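Local coordinates for protein L-threonine-O-3-phosphate decarboxylase (Porphyromonas gingivalis, PDB 3FKD) that probably decarboxylates L-threonine O-3-phosphate with pyridoxal 5'-phosphate as cofactor, as a fold type I enzyme of the aminotransferase family, at residues P117-I122 / D142-Q147; W134-N139 / V164-Y169; L146-I151 / T174-R179; V170-E175 / S275-F280. One frame throughout, in Å; residues are numbered along the deposited sequence.

In the fold
From the N terminus, contact 1 closes the loop that leaves edge strand 112-117 and returns through strand 132-136, joining the turn at 117-122 to the run leading into helix 148-157. Contact 2 crosses it, bridging parallel strands 132-136 and 162-166 of the seven-stranded sheet. Contact 3 crosses contact 2 in turn: the start of helix 148-157, continuing from Leu146 and Gln147 of contact 1, meets the chain at 174-179. Contact 4 takes up the same Thr174-Glu175 region and spans about a hundred residues to 275-280, tying the seven-stranded sheet's loops to the five-stranded sheet. Asn137 to Leu146 and Gly143 to Gly276 are probable hydrogen bonds between contacts.

Contact 1: residues P117-I122 / D142-Q147; sequences PSNEDI and DGRLLQ
The hydroxyl of Ser118 and the carboxylate of Asp142 make the closest polar pair: OG donates to OD2 over a very short 2.4 Å, meeting that oxygen nearly along its C-O axis. Ser118 OG stands between the backbone N and the carbonyl carbon (chi1 53°), the crowded position, which aims it across the gap; it also hydrogen-bonds Ile96 O. A water links the same carboxylate to Asn119, donating to Asp142 OD2 at 2.8 Å and accepting from Asn119 ND2 at 3.2 Å. Asn119 and Asp142 reach toward each other tip to tip, with the amide and carboxylate planes 45° apart. The second grip is on Arg144, whose NH1 gives a weak, bent hydrogen bond to Ser118 O (2.8 Å, 126° at the hydrogen). With CG anti to the backbone N, Arg144 CG comes to 3.3 Å from Asn119 OD1; the bends at chi2 and chi3 then turn the guanidinium so that NH1 meets Ser118 O. The guanidinium is sandwiched: Ser118 CB lies over one face and Leu146 CD1, 4.2 Å above the plane, over the other. Farther out, Ile122 and Leu146 meet tip to tip, CG1 of the former 4.0 Å from CD1 of the latter, and both also touch helix 148-157. The type I turn from Pro117 to Glu120, leaving edge strand 112-117, thus packs on the loop between strand 132-136 and helix 148-157, presenting one hydroxyl and one carbonyl to a buried carboxylate and a buried guanidinium. Two donors on Asp142 OD2, the Ser118 hydroxyl and the water, would favour the charged carboxylate.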
# COMPACT_ATOMS: atom_id res chain seq x y z
N PRO A 117 -2.43 26.46 16.36
CA PRO A 117 -2.00 25.78 17.60
C PRO A 117 -3.08 24.86 18.19
O PRO A 117 -4.18 25.32 18.47
CB PRO A 117 -1.72 26.94 18.56
CG PRO A 117 -1.75 28.19 17.76
CD PRO A 117 -2.67 27.90 16.59
N SER A 118 -2.77 23.58 18.36
CA SER A 118 -3.75 22.64 18.90
C SER A 118 -4.19 22.98 20.33
O SER A 118 -5.32 22.65 20.74
CB SER A 118 -3.25 21.19 18.81
OG SER A 118 -1.99 21.03 19.40
N ASN A 119 -3.36 23.66 21.11
CA ASN A 119 -3.84 23.96 22.46
C ASN A 119 -4.34 25.38 22.66
O ASN A 119 -4.26 25.96 23.73
CB ASN A 119 -2.88 23.48 23.54
CG ASN A 119 -3.14 22.00 23.90
OD1 ASN A 119 -4.27 21.62 24.25
ND2 ASN A 119 -2.10 21.17 23.78
N GLU A 120 -4.89 25.89 21.57
CA GLU A 120 -5.65 27.11 21.58
C GLU A 120 -6.91 26.66 20.86
O GLU A 120 -6.92 25.60 20.23
CB GLU A 120 -4.85 28.21 20.89
CG GLU A 120 -3.37 28.13 21.37
CD GLU A 120 -2.53 29.38 21.11
OE1 GLU A 120 -3.08 30.34 20.51
OE2 GLU A 120 -1.32 29.39 21.50
N ASP A 121 -8.00 27.37 21.05
CA ASP A 121 -9.29 26.80 20.70
C ASP A 121 -9.45 26.89 19.20
O ASP A 121 -9.53 27.99 18.65
CB ASP A 121 -10.42 27.52 21.40
CG ASP A 121 -11.78 26.97 21.06
OD1 ASP A 121 -11.84 25.95 20.35
OD2 ASP A 121 -12.79 27.55 21.51
N ILE A 122 -9.49 25.74 18.54
CA ILE A 122 -9.64 25.72 17.10
C ILE A 122 -11.00 26.29 16.67
O ILE A 122 -11.17 26.74 15.53
CB ILE A 122 -9.40 24.32 16.56
CG1 ILE A 122 -10.08 23.29 17.46
CG2 ILE A 122 -7.90 24.02 16.57
CD1 ILE A 122 -11.59 23.28 17.35
N ASP A 142 0.30 15.56 21.30
CA ASP A 142 -0.22 16.38 22.41
C ASP A 142 -1.14 15.67 23.37
O ASP A 142 -1.16 15.98 24.56
CB ASP A 142 -1.14 17.43 21.79
CG ASP A 142 -0.52 18.73 21.75
OD1 ASP A 142 0.55 18.81 22.38
OD2 ASP A 142 -1.05 19.64 21.10
N GLY A 143 -1.99 14.82 22.81
CA GLY A 143 -3.10 14.24 23.53
C GLY A 143 -4.23 15.24 23.66
O GLY A 143 -5.12 15.05 24.48
N ARG A 144 -4.20 16.31 22.89
CA ARG A 144 -5.25 17.31 23.00
C ARG A 144 -6.56 16.66 22.64
O ARG A 144 -6.64 15.93 21.69
CB ARG A 144 -4.96 18.50 22.09
CG ARG A 144 -5.94 19.65 22.25
CD ARG A 144 -7.15 19.57 21.30
NE ARG A 144 -6.87 18.94 20.00
CZ ARG A 144 -6.56 19.60 18.88
NH1 ARG A 144 -6.49 20.93 18.89
NH2 ARG A 144 -6.34 18.93 17.74
N LEU A 145 -7.60 16.88 23.43
CA LEU A 145 -8.87 16.21 23.18
C LEU A 145 -9.98 17.23 23.19
O LEU A 145 -10.15 17.97 24.16
CB LEU A 145 -9.13 15.11 24.23
CG LEU A 145 -10.35 14.17 24.00
CD1 LEU A 145 -10.04 13.07 23.05
CD2 LEU A 145 -10.89 13.53 25.32
N LEU A 146 -10.72 17.27 22.09
CA LEU A 146 -11.91 18.09 21.93
C LEU A 146 -13.12 17.23 22.28
O LEU A 146 -13.13 16.01 22.04
CB LEU A 146 -12.02 18.54 20.48
CG LEU A 146 -10.77 19.24 19.99
CD1 LEU A 146 -10.84 19.54 18.48
CD2 LEU A 146 -10.61 20.49 20.82
N GLN A 147 -14.15 17.87 22.82
CA GLN A 147 -15.39 17.20 23.18
C GLN A 147 -16.16 16.92 21.91
O GLN A 147 -16.24 17.78 21.05
CB GLN A 147 -16.23 18.09 24.08
CG GLN A 147 -15.67 18.30 25.46
CD GLN A 147 -15.52 17.00 26.17
OE1 GLN A 147 -16.50 16.27 26.34
NE2 GLN A 147 -14.30 16.68 26.59
O HOH W 1 0.55 21.64 22.12

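Contact 2: residues W134-N139 / V164-Y169; sequences WLCNPN and VLDQSY
Two backbone hydrogen bonds zip these parallel strands: Leu135 N to Val164 O and Asp166 N to Leu135 O, each 2.9 Å and each meeting the carbonyl nearly along its axis. The first is the straighter at the hydrogen, 158° against 139°. The strand axes pass 4.6 Å apart and cross at -25°. On the face holding Trp134, Cys136, Val164 and Asp166, Val164 CB sits over one face of the indole, offset toward its rim, while Cys136 CB lies 3.6 Å from Asp166 CB. Cys136 SG, anti to its backbone N, meets the Tyr169 ring in its plane at the edge, 3.7 Å from CD2. Strand 132-136, helix 148-157 and strand 162-166 form a beta-alpha-beta crossover of the large-domain sheet in the aminotransferase fold. Asp166 and Tyr169 stand where fold type I relatives carry the aspartate and tyrosine that face the cofactor's ring, consistent with a similar place here. Past the strand ends, Pro138, following a cis peptide, lays CG 3.9 Å from Tyr169 CB. A water there donates to Asn137 O and Asp166 O and accepts from Tyr169 N. Asp166 is itself positioned: OD1 takes both the hydroxyl and, from above the carboxylate plane, the N-H of Ser168 in an Asx turn, and OD2 hydrogen-bonds Tyr102 OH. Tyr169 OH hydrogen-bonds Thr23 OG1, and the indole N-H of Trp134 hydrogen-bonds Ser92 OG.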
# COMPACT_ATOMS: atom_id res chain seq x y z
N TRP A 134 -7.85 19.76 9.29
CA TRP A 134 -7.33 18.45 9.64
C TRP A 134 -7.11 18.29 11.16
O TRP A 134 -6.20 18.89 11.75
CB TRP A 134 -6.03 18.19 8.87
CG TRP A 134 -6.16 18.22 7.33
CD1 TRP A 134 -6.48 19.31 6.53
CD2 TRP A 134 -5.95 17.13 6.42
NE1 TRP A 134 -6.49 18.94 5.20
CE2 TRP A 134 -6.14 17.63 5.10
CE3 TRP A 134 -5.59 15.78 6.59
CZ2 TRP A 134 -6.01 16.83 3.97
CZ3 TRP A 134 -5.46 14.98 5.47
CH2 TRP A 134 -5.68 15.52 4.16
N LEU A 135 -7.94 17.49 11.80
CA LEU A 135 -7.83 17.29 13.24
C LEU A 135 -7.62 15.84 13.60
O LEU A 135 -7.85 14.93 12.81
CB LEU A 135 -9.07 17.82 13.94
CG LEU A 135 -9.28 19.28 13.54
CD1 LEU A 135 -10.69 19.73 13.83
CD2 LEU A 135 -8.23 20.17 14.21
N CYS A 136 -7.13 15.63 14.80
CA CYS A 136 -6.98 14.27 15.28
C CYS A 136 -7.31 14.34 16.75
O CYS A 136 -6.79 15.17 17.47
CB CYS A 136 -5.58 13.74 14.99
SG CYS A 136 -5.16 12.17 15.73
N ASN A 137 -8.21 13.47 17.16
CA ASN A 137 -8.76 13.57 18.49
C ASN A 137 -8.88 12.18 19.11
O ASN A 137 -9.63 11.35 18.60
CB ASN A 137 -10.13 14.27 18.39
CG ASN A 137 -10.77 14.46 19.74
OD1 ASN A 137 -10.11 14.83 20.67
ND2 ASN A 137 -12.06 14.19 19.85
N PRO A 138 -8.13 11.91 20.21
CA PRO A 138 -7.13 12.78 20.85
C PRO A 138 -5.91 12.91 19.96
O PRO A 138 -5.58 11.97 19.25
CB PRO A 138 -6.75 12.01 22.12
CG PRO A 138 -7.05 10.64 21.83
CD PRO A 138 -8.29 10.66 20.97
N ASN A 139 -5.24 14.05 20.02
CA ASN A 139 -4.16 14.39 19.10
C ASN A 139 -2.81 13.74 19.40
O ASN A 139 -2.42 13.62 20.53
CB ASN A 139 -4.00 15.92 19.06
CG ASN A 139 -3.06 16.38 17.97
OD1 ASN A 139 -3.24 16.05 16.79
ND2 ASN A 139 -2.07 17.16 18.34
N VAL A 164 -11.40 16.93 8.20
CA VAL A 164 -10.87 15.59 8.13
C VAL A 164 -10.38 15.17 9.52
O VAL A 164 -9.42 15.73 10.11
CB VAL A 164 -9.80 15.39 7.04
CG1 VAL A 164 -9.42 13.91 6.95
CG2 VAL A 164 -10.30 15.92 5.66
N LEU A 165 -11.08 14.17 10.05
CA LEU A 165 -10.88 13.75 11.43
C LEU A 165 -10.17 12.40 11.50
O LEU A 165 -10.79 11.37 11.32
CB LEU A 165 -12.24 13.68 12.14
CG LEU A 165 -12.35 14.11 13.59
CD1 LEU A 165 -13.78 13.90 14.11
CD2 LEU A 165 -11.33 13.36 14.45
N ASP A 166 -8.86 12.42 11.72
CA ASP A 166 -8.07 11.26 12.09
C ASP A 166 -8.65 10.65 13.35
O ASP A 166 -8.59 11.25 14.43
CB ASP A 166 -6.59 11.63 12.31
CG ASP A 166 -5.66 10.40 12.35
OD1 ASP A 166 -6.18 9.26 12.45
OD2 ASP A 166 -4.41 10.57 12.26
N GLN A 167 -9.24 9.47 13.19
CA GLN A 167 -9.83 8.71 14.29
C GLN A 167 -8.96 7.56 14.78
O GLN A 167 -9.46 6.62 15.40
CB GLN A 167 -11.16 8.15 13.83
CG GLN A 167 -12.12 9.19 13.37
CD GLN A 167 -12.82 9.87 14.53
OE1 GLN A 167 -12.23 10.71 15.20
NE2 GLN A 167 -14.07 9.49 14.77
N SER A 168 -7.67 7.62 14.48
CA SER A 168 -6.77 6.52 14.79
C SER A 168 -6.81 6.14 16.25
O SER A 168 -6.57 4.99 16.59
CB SER A 168 -5.32 6.87 14.43
OG SER A 168 -5.12 6.90 13.04
N TYR A 169 -7.08 7.12 17.10
CA TYR A 169 -6.96 7.00 18.56
C TYR A 169 -8.31 7.15 19.23
O TYR A 169 -8.38 7.36 20.45
CB TYR A 169 -6.01 8.06 19.12
CG TYR A 169 -4.66 8.08 18.47
CD1 TYR A 169 -3.69 7.13 18.79
CD2 TYR A 169 -4.35 9.06 17.53
CE1 TYR A 169 -2.44 7.16 18.18
CE2 TYR A 169 -3.11 9.09 16.91
CZ TYR A 169 -2.16 8.14 17.23
OH TYR A 169 -0.94 8.20 16.60
O HOH W 2 -8.27 9.82 16.91

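Contact 3: residues L146-I151 / T174-R179; sequences LQRTEI and TEEVIR
Arg148, by far the most buried by this contact, stretches from the first turn of helix 148-157 along the chain at 174-179. Its chain is extended from CG to NE although chi1, at 144°, lies off a staggered position; CB comes within 3.0 Å of Glu176 O at the base. At the tip NH1 donates to Val177 O (3.0 Å, 144° at the hydrogen), with the oxygen close to the guanidinium plane but the donor standing above the plane of the carbonyl. NH1 also forms a salt bridge with Asp182, its main charged partner. One face of this guanidinium carries that of Arg179, stacked flat with centres 3.8 Å apart and planes at 10°; Ile178 CD1 covers the opposite face. The like charges, NH1 to NH1 at 3.5 Å, are probably tolerated because Asp182 and Glu176 lie close by. Glu176 sends its carboxylate to a long salt bridge with Arg179 NH1 and leaves OE2 4.4 Å from Arg148 NE, well out of the guanidinium plane, so that charge alone acts there. Ile178, next in buried area, crosses Ile151 obliquely, CG1 3.8 Å from CG2. Both isoleucines also rest on Leu165 of strand 162-166, so the start of the helix and the loop leading on to strand 189-194 pack together against one side of the large sheet.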
# COMPACT_ATOMS: atom_id res chain seq x y z
N LEU A 146 -10.72 17.27 22.09
CA LEU A 146 -11.91 18.09 21.93
C LEU A 146 -13.12 17.23 22.28
O LEU A 146 -13.13 16.01 22.04
CB LEU A 146 -12.02 18.54 20.48
CG LEU A 146 -10.77 19.24 19.99
CD1 LEU A 146 -10.84 19.54 18.48
CD2 LEU A 146 -10.61 20.49 20.82
N GLN A 147 -14.15 17.87 22.82
CA GLN A 147 -15.39 17.20 23.18
C GLN A 147 -16.16 16.92 21.91
O GLN A 147 -16.24 17.78 21.05
CB GLN A 147 -16.23 18.09 24.08
CG GLN A 147 -15.67 18.30 25.46
CD GLN A 147 -15.52 17.00 26.17
OE1 GLN A 147 -16.50 16.27 26.34
NE2 GLN A 147 -14.30 16.68 26.59
N ARG A 148 -16.74 15.73 21.82
CA ARG A 148 -17.60 15.35 20.70
C ARG A 148 -18.48 16.53 20.34
O ARG A 148 -18.81 16.74 19.18
CB ARG A 148 -18.45 14.11 21.06
CG ARG A 148 -19.85 14.12 20.49
CD ARG A 148 -20.66 12.85 20.74
NE ARG A 148 -21.81 12.88 19.84
CZ ARG A 148 -21.86 12.29 18.64
NH1 ARG A 148 -20.84 11.57 18.21
NH2 ARG A 148 -22.94 12.41 17.87
N THR A 149 -18.82 17.31 21.37
CA THR A 149 -19.67 18.50 21.27
C THR A 149 -18.98 19.72 20.66
O THR A 149 -19.59 20.47 19.91
CB THR A 149 -20.18 18.90 22.66
OG1 THR A 149 -20.65 17.73 23.34
CG2 THR A 149 -21.30 19.91 22.56
N GLU A 150 -17.72 19.93 21.00
CA GLU A 150 -16.98 21.07 20.46
C GLU A 150 -16.83 20.85 18.96
O GLU A 150 -16.95 21.78 18.16
CB GLU A 150 -15.62 21.21 21.13
CG GLU A 150 -14.68 22.17 20.43
CD GLU A 150 -15.15 23.62 20.44
OE1 GLU A 150 -16.07 23.95 21.23
OE2 GLU A 150 -14.59 24.43 19.67
N ILE A 151 -16.60 19.60 18.60
CA ILE A 151 -16.48 19.24 17.20
C ILE A 151 -17.80 19.48 16.46
O ILE A 151 -17.79 20.15 15.42
CB ILE A 151 -15.96 17.80 17.03
CG1 ILE A 151 -14.49 17.75 17.44
CG2 ILE A 151 -16.08 17.37 15.60
CD1 ILE A 151 -13.80 16.44 17.22
N THR A 174 -11.88 7.43 27.00
CA THR A 174 -13.09 7.07 27.73
C THR A 174 -14.26 7.96 27.34
O THR A 174 -15.42 7.62 27.55
CB THR A 174 -12.83 7.35 29.23
OG1 THR A 174 -11.99 6.33 29.78
CG2 THR A 174 -14.13 7.45 30.03
N GLU A 175 -13.94 9.14 26.81
CA GLU A 175 -14.94 10.18 26.57
C GLU A 175 -15.77 9.91 25.33
O GLU A 175 -15.56 8.91 24.62
CB GLU A 175 -14.25 11.53 26.46
CG GLU A 175 -13.23 11.82 27.59
CD GLU A 175 -13.75 12.78 28.65
OE1 GLU A 175 -14.75 12.46 29.33
OE2 GLU A 175 -13.14 13.87 28.81
N GLU A 176 -16.73 10.79 25.07
CA GLU A 176 -17.66 10.56 23.97
C GLU A 176 -17.07 11.01 22.66
O GLU A 176 -16.68 12.16 22.51
CB GLU A 176 -18.95 11.33 24.18
CG GLU A 176 -19.95 10.62 25.02
CD GLU A 176 -21.34 11.05 24.66
OE1 GLU A 176 -21.87 11.90 25.42
OE2 GLU A 176 -21.86 10.56 23.61
N VAL A 177 -17.01 10.11 21.71
CA VAL A 177 -16.40 10.47 20.45
C VAL A 177 -17.41 10.63 19.33
O VAL A 177 -18.53 10.09 19.39
CB VAL A 177 -15.35 9.45 20.01
CG1 VAL A 177 -14.19 9.44 21.00
CG2 VAL A 177 -16.00 8.06 19.85
N ILE A 178 -17.00 11.41 18.33
CA ILE A 178 -17.63 11.41 17.04
C ILE A 178 -17.49 9.98 16.49
O ILE A 178 -16.49 9.31 16.72
CB ILE A 178 -16.94 12.44 16.10
CG1 ILE A 178 -17.33 13.86 16.48
CG2 ILE A 178 -17.28 12.16 14.64
CD1 ILE A 178 -18.68 14.31 15.91
N ARG A 179 -18.51 9.51 15.78
CA ARG A 179 -18.48 8.15 15.25
C ARG A 179 -18.95 8.15 13.80
O ARG A 179 -19.43 9.18 13.32
CB ARG A 179 -19.31 7.22 16.13
CG ARG A 179 -20.58 7.81 16.64
CD ARG A 179 -20.94 7.28 18.05
NE ARG A 179 -22.15 7.95 18.54
CZ ARG A 179 -22.21 8.70 19.63
NH1 ARG A 179 -21.15 8.85 20.40
NH2 ARG A 179 -23.35 9.27 19.98

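Contact 4: residues V170-E175 / S275-F280; sequences VSFTTE and SGTTFF
An aromatic cluster where loops of the two sheets meet holds this contact, with Phe172 and Phe279 each also set edge-to-face with Tyr169. Phe172 ties in first through its backbone: Thr277 OG1, anti to its own N (chi1 -165°), donates to Phe172 O across a short 2.5 Å, lying in the carbonyl plane on a lone pair. The same hydroxyl oxygen is 3.1 Å from Phe172 CB, so it fits tightly against the foot of the side chain. Farther along, CD1 of the Phe172 ring lies 3.8 Å from Thr278 OG1 and 4.0 Å from Phe279 CE2, at the edge of the Phe279 ring. The contact thus joins the loop after strand 162-166 of the seven-stranded sheet to the start of strand 279-284 in the smaller, five-stranded sheet of this aminotransferase fold. Each loop is braced from within. Thr173 OG1 accepts from Glu175 N in an ST turn, and Ser275 OG donates to Phe279 O at 2.8 Å while accepting a weak hydrogen bond from Thr277 N. Thr277 CG2 covers one face of the Phe279 ring, 3.6 Å above its centre, and Trp253 of helix 250-266 meets Phe172 with the ring planes inclined at about 60°.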
# COMPACT_ATOMS: atom_id res chain seq x y z
N VAL A 170 -9.38 7.02 18.46
CA VAL A 170 -10.70 7.21 18.98
C VAL A 170 -10.97 6.24 20.13
O VAL A 170 -11.77 6.52 20.99
CB VAL A 170 -11.77 7.05 17.90
CG1 VAL A 170 -12.31 5.63 17.89
CG2 VAL A 170 -12.88 8.04 18.13
N SER A 171 -10.26 5.12 20.17
CA SER A 171 -10.43 4.20 21.29
C SER A 171 -9.43 4.38 22.48
O SER A 171 -9.51 3.68 23.50
CB SER A 171 -10.51 2.74 20.76
OG SER A 171 -9.23 2.15 20.79
N PHE A 172 -8.50 5.32 22.35
CA PHE A 172 -7.54 5.66 23.41
C PHE A 172 -8.14 6.69 24.38
O PHE A 172 -7.42 7.42 25.02
CB PHE A 172 -6.25 6.27 22.81
CG PHE A 172 -5.39 5.30 22.03
CD1 PHE A 172 -4.01 5.44 22.03
CD2 PHE A 172 -5.95 4.27 21.29
CE1 PHE A 172 -3.21 4.58 21.32
CE2 PHE A 172 -5.17 3.39 20.57
CZ PHE A 172 -3.80 3.53 20.58
N THR A 173 -9.46 6.75 24.44
CA THR A 173 -10.18 7.65 25.32
C THR A 173 -11.52 7.05 25.77
O THR A 173 -12.19 6.30 25.02
CB THR A 173 -10.48 9.01 24.68
OG1 THR A 173 -11.10 9.85 25.65
CG2 THR A 173 -11.46 8.85 23.50
N THR A 174 -11.88 7.43 27.00
CA THR A 174 -13.09 7.07 27.73
C THR A 174 -14.26 7.96 27.34
O THR A 174 -15.42 7.62 27.55
CB THR A 174 -12.83 7.35 29.23
OG1 THR A 174 -11.99 6.33 29.78
CG2 THR A 174 -14.13 7.45 30.03
N GLU A 175 -13.94 9.14 26.81
CA GLU A 175 -14.94 10.18 26.57
C GLU A 175 -15.77 9.91 25.33
O GLU A 175 -15.56 8.91 24.62
CB GLU A 175 -14.25 11.53 26.46
CG GLU A 175 -13.23 11.82 27.59
CD GLU A 175 -13.75 12.78 28.65
OE1 GLU A 175 -14.75 12.46 29.33
OE2 GLU A 175 -13.14 13.87 28.81
N SER A 275 -2.23 15.88 29.27
CA SER A 275 -2.69 15.04 28.17
C SER A 275 -4.04 14.40 28.39
O SER A 275 -4.32 13.95 29.46
CB SER A 275 -1.67 13.93 27.92
OG SER A 275 -2.03 13.21 26.76
N GLY A 276 -4.85 14.28 27.35
CA GLY A 276 -6.10 13.53 27.50
C GLY A 276 -6.08 12.05 27.10
O GLY A 276 -7.14 11.44 26.96
N THR A 277 -4.91 11.47 26.90
CA THR A 277 -4.86 10.09 26.48
C THR A 277 -3.61 9.41 27.02
O THR A 277 -2.95 9.97 27.86
CB THR A 277 -4.96 9.95 24.93
OG1 THR A 277 -5.24 8.59 24.60
CG2 THR A 277 -3.65 10.34 24.23
N THR A 278 -3.27 8.23 26.50
CA THR A 278 -2.22 7.41 27.12
C THR A 278 -0.78 7.65 26.63
O THR A 278 0.16 6.99 27.08
CB THR A 278 -2.55 5.94 26.98
OG1 THR A 278 -2.69 5.68 25.59
CG2 THR A 278 -3.86 5.63 27.62
N PHE A 279 -0.61 8.59 25.72
CA PHE A 279 0.73 9.11 25.45
C PHE A 279 0.71 10.63 25.67
O PHE A 279 -0.36 11.23 25.74
CB PHE A 279 1.15 8.77 24.01
CG PHE A 279 0.16 9.21 22.98
CD1 PHE A 279 0.17 10.50 22.50
CD2 PHE A 279 -0.80 8.32 22.52
CE1 PHE A 279 -0.76 10.90 21.58
CE2 PHE A 279 -1.74 8.71 21.58
CZ PHE A 279 -1.72 9.98 21.10
N PHE A 280 1.88 11.25 25.75
CA PHE A 280 2.00 12.66 26.17
C PHE A 280 3.37 13.24 25.81
O PHE A 280 4.34 12.51 25.62
CB PHE A 280 1.74 12.79 27.71
CG PHE A 280 2.59 11.86 28.53
CD1 PHE A 280 3.90 12.19 28.85
CD2 PHE A 280 2.10 10.62 28.91
CE1 PHE A 280 4.69 11.33 29.56
CE2 PHE A 280 2.90 9.75 29.60
CZ PHE A 280 4.20 10.11 29.95